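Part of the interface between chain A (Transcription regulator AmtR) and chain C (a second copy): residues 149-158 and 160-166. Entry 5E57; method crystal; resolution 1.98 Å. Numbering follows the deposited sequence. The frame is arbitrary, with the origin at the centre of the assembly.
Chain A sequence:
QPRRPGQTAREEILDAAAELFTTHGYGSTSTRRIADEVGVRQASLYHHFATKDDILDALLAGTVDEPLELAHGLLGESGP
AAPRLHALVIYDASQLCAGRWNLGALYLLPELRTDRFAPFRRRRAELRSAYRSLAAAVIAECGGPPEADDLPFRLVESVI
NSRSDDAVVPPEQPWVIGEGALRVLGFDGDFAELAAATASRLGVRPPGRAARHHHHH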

# COMPACT_ATOMS: atom_id res chain seq x y z
N ASP A 149 -13.01 -8.55 -4.34
CA ASP A 149 -13.75 -7.39 -3.94
C ASP A 149 -13.05 -6.39 -3.05
O ASP A 149 -13.55 -5.30 -2.92
CB ASP A 149 -15.15 -7.78 -3.41
CG ASP A 149 -15.14 -8.56 -2.13
OD1 ASP A 149 -14.07 -8.82 -1.52
OD2 ASP A 149 -16.26 -8.93 -1.75
N ASP A 150 -11.92 -6.72 -2.42
CA ASP A 150 -11.08 -5.74 -1.63
C ASP A 150 -10.06 -4.98 -2.47
O ASP A 150 -9.53 -3.94 -2.01
CB ASP A 150 -10.32 -6.45 -0.50
CG ASP A 150 -9.95 -5.54 0.66
OD1 ASP A 150 -10.74 -4.68 1.19
OD2 ASP A 150 -8.86 -5.74 1.17
N LEU A 151 -9.84 -5.43 -3.71
CA LEU A 151 -8.75 -4.93 -4.48
C LEU A 151 -8.93 -3.48 -4.96
O LEU A 151 -7.96 -2.75 -4.98
CB LEU A 151 -8.36 -5.87 -5.60
CG LEU A 151 -7.99 -7.28 -5.08
CD1 LEU A 151 -7.60 -8.11 -6.26
CD2 LEU A 151 -6.86 -7.27 -4.05
N PRO A 152 -10.15 -3.03 -5.20
CA PRO A 152 -10.22 -1.60 -5.60
C PRO A 152 -9.82 -0.67 -4.48
O PRO A 152 -9.13 0.37 -4.72
CB PRO A 152 -11.69 -1.40 -5.93
CG PRO A 152 -12.08 -2.70 -6.48
CD PRO A 152 -11.41 -3.71 -5.55
N PHE A 153 -10.18 -1.06 -3.25
CA PHE A 153 -9.70 -0.29 -2.07
C PHE A 153 -8.20 -0.30 -2.00
O PHE A 153 -7.58 0.74 -1.79
CB PHE A 153 -10.32 -0.84 -0.79
CG PHE A 153 -9.83 -0.20 0.47
CD1 PHE A 153 -10.21 1.05 0.81
CD2 PHE A 153 -9.09 -0.95 1.40
CE1 PHE A 153 -9.81 1.61 2.04
CE2 PHE A 153 -8.68 -0.40 2.59
CZ PHE A 153 -9.04 0.88 2.91
N ARG A 154 -7.62 -1.44 -2.14
CA ARG A 154 -6.16 -1.56 -2.05
C ARG A 154 -5.45 -0.78 -3.16
O ARG A 154 -4.44 -0.14 -2.89
CB ARG A 154 -5.76 -3.00 -2.07
CG ARG A 154 -6.34 -3.85 -0.96
CD ARG A 154 -5.89 -3.35 0.39
NE ARG A 154 -6.62 -3.97 1.49
CZ ARG A 154 -6.59 -3.54 2.75
NH1 ARG A 154 -5.90 -2.49 3.11
NH2 ARG A 154 -7.31 -4.14 3.67
N LEU A 155 -6.00 -0.78 -4.37
CA LEU A 155 -5.48 0.03 -5.49
C LEU A 155 -5.53 1.49 -5.23
O LEU A 155 -4.56 2.22 -5.48
CB LEU A 155 -6.18 -0.28 -6.82
CG LEU A 155 -5.71 -1.60 -7.39
CD1 LEU A 155 -6.71 -2.17 -8.38
CD2 LEU A 155 -4.36 -1.40 -8.04
N VAL A 156 -6.59 1.95 -4.58
CA VAL A 156 -6.66 3.38 -4.23
C VAL A 156 -5.63 3.78 -3.21
O VAL A 156 -4.94 4.86 -3.35
CB VAL A 156 -8.05 3.75 -3.68
CG1 VAL A 156 -8.08 5.11 -3.03
CG2 VAL A 156 -9.09 3.60 -4.76
N GLU A 157 -5.48 2.94 -2.18
CA GLU A 157 -4.50 3.19 -1.14
C GLU A 157 -3.06 3.04 -1.66
O GLU A 157 -2.14 3.62 -1.10
CB GLU A 157 -4.77 2.31 0.13
CG GLU A 157 -6.05 2.84 0.86
CD GLU A 157 -6.07 2.59 2.35
OE1 GLU A 157 -5.36 1.66 2.77
OE2 GLU A 157 -6.84 3.31 3.08
N SER A 158 -2.88 2.33 -2.77
CA SER A 158 -1.54 2.22 -3.33
C SER A 158 -0.96 3.55 -3.76
O SER A 158 0.26 3.71 -3.89
CB SER A 158 -1.47 1.21 -4.47
OG SER A 158 -1.86 1.78 -5.67
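Chain C (160-166) INSRSDD

Residues 160-165 of chain C are the end of a helix that begins earlier in the chain, and Asp166(C), with phi/psi of -108/143°, is the first residue to leave it. This helix crosses helix 151-158 of chain A at 112° between N-to-C directions, with the axes 11.0 Å apart at closest approach. At that separation the backbones do not touch: the nearest CA atoms, those of Arg154(A) and Asn161(C), are 7.6 Å apart, and side chains fill the gap, the two stretches burying 228 Å² in all. Arg154(A) does most of the bridging. Its CA-to-CB bond points sideways, but an m, m, t chain brings the guanidinium to chain C. There Asp165(C), m at chi1, meets it near its plane and forms a salt bridge: OD2 accepts from NH1 of Arg154(A) at 2.8 Å and from NH2 at 2.7 Å. The remaining guanidinium nitrogen is satisfied one turn back in its own chain, where NE of Arg154(A) donates to OD2 of Asp150(A) at 2.9 Å; NH2 adds a weak bond to the same oxygen at 3.3 Å. The arginine is thus held between carboxylates from both chains. Ser162(C) lies over one face of the guanidinium, its OG 3.1 Å from NE of Arg154(A), but the angle is too poor for a hydrogen bond. Asn161(C) packs its CB 3.5 Å from NH1 of Arg154(A). Beside the salt bridge, the ring edge of Phe153(A) faces the same carboxylate, CE2 lying 4.1 Å from OD2 of Asp165(C). Further along, OE1 of Glu157(A) and OD1 of Asn161(C), both acceptors, stand 4.3 Å apart; water 1 lies 2.7 Å from OE1 of Glu157(A) and 2.7 Å from OD1 of Asn161(C), within hydrogen-bonding reach of both.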

# COMPACT_ATOMS: atom_id res chain seq x y z
N ILE C 160 0.73 -5.99 2.35
CA ILE C 160 1.25 -5.38 3.57
C ILE C 160 0.08 -4.65 4.28
O ILE C 160 -0.09 -4.75 5.51
CB ILE C 160 2.37 -4.37 3.29
CG1 ILE C 160 3.59 -5.08 2.71
CG2 ILE C 160 2.73 -3.65 4.55
CD1 ILE C 160 4.53 -4.23 1.89
N ASN C 161 -0.73 -3.93 3.49
CA ASN C 161 -1.84 -3.17 4.05
C ASN C 161 -2.91 -4.10 4.58
O ASN C 161 -3.47 -3.86 5.59
CB ASN C 161 -2.41 -2.19 3.02
CG ASN C 161 -1.35 -1.23 2.50
OD1 ASN C 161 -1.39 -0.03 2.76
ND2 ASN C 161 -0.37 -1.76 1.82
N SER C 162 -3.17 -5.17 3.91
CA SER C 162 -4.23 -6.07 4.29
C SER C 162 -3.83 -6.78 5.58
O SER C 162 -4.64 -6.95 6.48
CB SER C 162 -4.43 -7.14 3.20
OG SER C 162 -4.84 -6.52 1.98
N ARG C 163 -2.59 -7.17 5.67
CA ARG C 163 -2.07 -7.65 6.92
C ARG C 163 -2.22 -6.66 8.06
O ARG C 163 -2.55 -7.05 9.15
CB ARG C 163 -0.63 -8.10 6.79
CG ARG C 163 -0.50 -9.48 6.15
CD ARG C 163 0.94 -9.92 6.14
NE ARG C 163 1.31 -10.34 7.50
CZ ARG C 163 2.35 -11.07 7.83
NH1 ARG C 163 3.18 -11.51 6.91
NH2 ARG C 163 2.58 -11.38 9.10
N SER C 164 -1.99 -5.39 7.81
CA SER C 164 -2.11 -4.45 8.85
C SER C 164 -3.57 -4.35 9.29
O SER C 164 -3.82 -4.21 10.48
CB SER C 164 -1.64 -3.10 8.41
OG SER C 164 -1.66 -2.18 9.47
N ASP C 165 -4.52 -4.48 8.37
CA ASP C 165 -5.95 -4.33 8.74
C ASP C 165 -6.52 -5.56 9.38
O ASP C 165 -7.42 -5.47 10.26
CB ASP C 165 -6.83 -4.01 7.52
CG ASP C 165 -6.57 -2.61 6.94
OD1 ASP C 165 -6.14 -1.75 7.71
OD2 ASP C 165 -6.86 -2.37 5.72
N ASP C 166 -6.11 -6.71 8.86
CA ASP C 166 -6.83 -7.95 9.13
C ASP C 166 -6.05 -8.86 10.07
O ASP C 166 -4.84 -8.96 10.01
CB ASP C 166 -7.18 -8.65 7.82
CG ASP C 166 -8.23 -7.90 7.04
OD1 ASP C 166 -8.97 -7.12 7.67
OD2 ASP C 166 -8.35 -8.06 5.82
O HOH W 1 -3.14 1.35 4.33